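D-aminoacyl-tRNA deacylase (Archaeoglobus fulgidus, PDB 1YQE) probably hydrolyses D-aminoacyl-tRNAs to free tRNA and D-amino acids, a zinc-dependent recycling that counters the toxicity of mischarged tRNA. Local coordinates at residues 256-261 against 267-272. Sequence-based numbering, arbitrary orientation.
Sequences KIVNEA and VEVLKS
V269 faces V258 and N259 across the second half of a beta-alpha-beta unit, in which helix 252-265 leads back from strand 242-245 into strand 268-271. The backbones come closest at N259 and V269, whose CA atoms are 7.2 Å apart, close enough for short side chains to bridge them. Strand 268-271 is an outermost strand of the chain's four-stranded parallel sheet; backbone hydrogen bonds join E268 and L270 to I243 of strand 242-245.

The layer is small and mainly aliphatic. V269 directs its CB toward the helix; being beta-branched, valine suits the extended backbone, and it is short enough to fit against the helix. V258, buried, puts CG1 anti to its backbone N (chi1 158°). V258 CG1 lies 3.9 Å from V269 CG2 and nearly as close to V269 CG1, so one helix methyl meets both branches of the strand valine. V258 also packs on I243, joining the helix to both strands of the unit.

One helix position further on, the contact reaches the surface. N259 is exposed, a place where a polar amide can meet solvent; its CB points away from the strand, but with CG anti to the carbonyl carbon and OD1 anti to CA (chi2 173°), ND2 is the amide atom turned to the strand. The side chains of N259 and V269 cross at about a right angle, and N259 ND2 makes a van der Waals contact with V269 CG2 at 3.7 Å.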
ATOM      1  N   LYS A 256     -23.240  -6.300  -9.856  1.00 25.40           N
ATOM      2  CA  LYS A 256     -24.180  -7.086  -9.075  1.00 27.11           C
ATOM      3  C   LYS A 256     -23.537  -7.569  -7.775  1.00 25.45           C
ATOM      4  O   LYS A 256     -24.119  -7.430  -6.700  1.00 25.00           O
ATOM      5  CB  LYS A 256     -24.671  -8.289  -9.883  1.00 28.27           C
ATOM      6  CG  LYS A 256     -25.683  -9.151  -9.140  1.00 31.34           C
ATOM      7  CD  LYS A 256     -26.089 -10.363  -9.964  1.00 33.40           C
ATOM      8  CE  LYS A 256     -27.037 -11.270  -9.190  1.00 35.90           C
ATOM      9  NZ  LYS A 256     -27.403 -12.479  -9.982  1.00 37.72           N
ATOM     10  N   ILE A 257     -22.336  -8.132  -7.870  1.00 24.22           N
ATOM     11  CA  ILE A 257     -21.666  -8.623  -6.677  1.00 24.48           C
ATOM     12  C   ILE A 257     -21.213  -7.457  -5.808  1.00 22.45           C
ATOM     13  O   ILE A 257     -21.130  -7.586  -4.594  1.00 20.29           O
ATOM     14  CB  ILE A 257     -20.466  -9.527  -7.019  1.00 25.85           C
ATOM     15  CG1 ILE A 257     -19.358  -8.719  -7.685  1.00 27.76           C
ATOM     16  CG2 ILE A 257     -20.922 -10.659  -7.936  1.00 28.22           C
ATOM     17  CD1 ILE A 257     -18.128  -9.540  -8.003  1.00 31.04           C
ATOM     18  N   VAL A 258     -20.920  -6.320  -6.432  1.00 21.81           N
ATOM     19  CA  VAL A 258     -20.523  -5.140  -5.669  1.00 21.33           C
ATOM     20  C   VAL A 258     -21.709  -4.717  -4.805  1.00 21.30           C
ATOM     21  O   VAL A 258     -21.566  -4.499  -3.607  1.00 20.14           O
ATOM     22  CB  VAL A 258     -20.117  -3.967  -6.600  1.00 21.03           C
ATOM     23  CG1 VAL A 258     -20.238  -2.634  -5.864  1.00 20.48           C
ATOM     24  CG2 VAL A 258     -18.689  -4.170  -7.081  1.00 21.41           C
ATOM     25  N   ASN A 259     -22.882  -4.614  -5.423  1.00 23.78           N
ATOM     26  CA  ASN A 259     -24.095  -4.228  -4.706  1.00 25.87           C
ATOM     27  C   ASN A 259     -24.439  -5.252  -3.632  1.00 25.68           C
ATOM     28  O   ASN A 259     -24.903  -4.894  -2.551  1.00 26.08           O
ATOM     29  CB  ASN A 259     -25.262  -4.070  -5.686  1.00 26.74           C
ATOM     30  CG  ASN A 259     -25.184  -2.778  -6.480  1.00 29.41           C
ATOM     31  OD1 ASN A 259     -25.966  -2.556  -7.402  1.00 32.35           O
ATOM     32  ND2 ASN A 259     -24.243  -1.916  -6.116  1.00 27.05           N
ATOM     33  N   GLU A 260     -24.203  -6.525  -3.931  1.00 25.71           N
ATOM     34  CA  GLU A 260     -24.462  -7.588  -2.969  1.00 26.19           C
ATOM     35  C   GLU A 260     -23.579  -7.351  -1.745  1.00 24.44           C
ATOM     36  O   GLU A 260     -24.057  -7.341  -0.610  1.00 22.68           O
ATOM     37  CB  GLU A 260     -24.132  -8.961  -3.571  1.00 27.01           C
ATOM     38  CG  GLU A 260     -25.061  -9.417  -4.687  1.00 31.82           C
ATOM     39  CD  GLU A 260     -24.709 -10.801  -5.223  1.00 33.92           C
ATOM     40  OE1 GLU A 260     -23.636 -10.960  -5.841  1.00 33.74           O
ATOM     41  OE2 GLU A 260     -25.508 -11.738  -5.024  1.00 39.96           O
ATOM     42  N   ALA A 261     -22.286  -7.149  -1.996  1.00 23.47           N
ATOM     43  CA  ALA A 261     -21.304  -6.918  -0.940  1.00 20.73           C
ATOM     44  C   ALA A 261     -21.625  -5.663  -0.135  1.00 19.91           C
ATOM     45  O   ALA A 261     -21.515  -5.654   1.094  1.00 20.06           O
ATOM     46  CB  ALA A 261     -19.901  -6.811  -1.547  1.00 20.01           C
ATOM     47  N   VAL A 267     -22.332  -0.924   3.562  1.00 21.35           N
ATOM     48  CA  VAL A 267     -21.565   0.223   3.100  1.00 19.77           C
ATOM     49  C   VAL A 267     -22.200   0.810   1.845  1.00 20.30           C
ATOM     50  O   VAL A 267     -23.034   0.167   1.206  1.00 20.24           O
ATOM     51  CB  VAL A 267     -20.088  -0.167   2.842  1.00 20.74           C
ATOM     52  CG1 VAL A 267     -19.459  -0.667   4.147  1.00 18.90           C
ATOM     53  CG2 VAL A 267     -19.998  -1.246   1.761  1.00 17.73           C
ATOM     54  N   GLU A 268     -21.811   2.036   1.499  1.00 19.32           N
ATOM     55  CA  GLU A 268     -22.366   2.708   0.330  1.00 19.46           C
ATOM     56  C   GLU A 268     -21.499   2.613  -0.925  1.00 19.58           C
ATOM     57  O   GLU A 268     -20.276   2.720  -0.860  1.00 20.24           O
ATOM     58  CB  GLU A 268     -22.627   4.183   0.661  1.00 21.03           C
ATOM     59  CG  GLU A 268     -23.003   5.034  -0.546  1.00 26.65           C
ATOM     60  CD  GLU A 268     -23.353   6.464  -0.167  1.00 31.09           C
ATOM     61  OE1 GLU A 268     -22.576   7.092   0.585  1.00 34.10           O
ATOM     62  OE2 GLU A 268     -24.403   6.959  -0.629  1.00 34.30           O
ATOM     63  N   VAL A 269     -22.147   2.414  -2.070  1.00 18.67           N
ATOM     64  CA  VAL A 269     -21.446   2.331  -3.351  1.00 18.68           C
ATOM     65  C   VAL A 269     -21.459   3.701  -4.025  1.00 18.12           C
ATOM     66  O   VAL A 269     -22.515   4.318  -4.150  1.00 19.83           O
ATOM     67  CB  VAL A 269     -22.126   1.338  -4.317  1.00 16.74           C
ATOM     68  CG1 VAL A 269     -21.377   1.316  -5.646  1.00 19.82           C
ATOM     69  CG2 VAL A 269     -22.161  -0.052  -3.710  1.00 15.59           C
ATOM     70  N   LEU A 270     -20.289   4.162  -4.465  1.00 18.99           N
ATOM     71  CA  LEU A 270     -20.155   5.455  -5.136  1.00 18.72           C
ATOM     72  C   LEU A 270     -19.381   5.360  -6.454  1.00 19.50           C
ATOM     73  O   LEU A 270     -18.397   4.622  -6.559  1.00 16.75           O
ATOM     74  CB  LEU A 270     -19.432   6.454  -4.224  1.00 20.93           C
ATOM     75  CG  LEU A 270     -20.155   6.975  -2.982  1.00 21.17           C
ATOM     76  CD1 LEU A 270     -19.211   7.875  -2.193  1.00 22.34           C
ATOM     77  CD2 LEU A 270     -21.409   7.740  -3.391  1.00 21.38           C
ATOM     78  N   LYS A 271     -19.825   6.109  -7.460  1.00 20.06           N
ATOM     79  CA  LYS A 271     -19.135   6.117  -8.748  1.00 21.13           C
ATOM     80  C   LYS A 271     -17.920   7.036  -8.610  1.00 19.67           C
ATOM     81  O   LYS A 271     -17.998   8.060  -7.940  1.00 18.06           O
ATOM     82  CB  LYS A 271     -20.080   6.602  -9.856  1.00 22.65           C
ATOM     83  CG  LYS A 271     -21.233   5.632 -10.093  1.00 26.76           C
ATOM     84  CD  LYS A 271     -21.941   5.840 -11.427  1.00 30.78           C
ATOM     85  CE  LYS A 271     -22.848   7.058 -11.426  1.00 33.17           C
ATOM     86  NZ  LYS A 271     -23.668   7.099 -12.682  1.00 36.01           N
ATOM     87  N   SER A 272     -16.805   6.662  -9.235  1.00 20.27           N
ATOM     88  CA  SER A 272     -15.566   7.432  -9.139  1.00 20.12           C
ATOM     89  C   SER A 272     -15.704   8.900  -9.532  1.00 21.73           C
ATOM     90  O   SER A 272     -15.045   9.764  -8.951  1.00 20.45           O
ATOM     91  CB  SER A 272     -14.465   6.785  -9.989  1.00 20.74           C
ATOM     92  OG  SER A 272     -14.666   7.029 -11.371  1.00 21.01           O
TER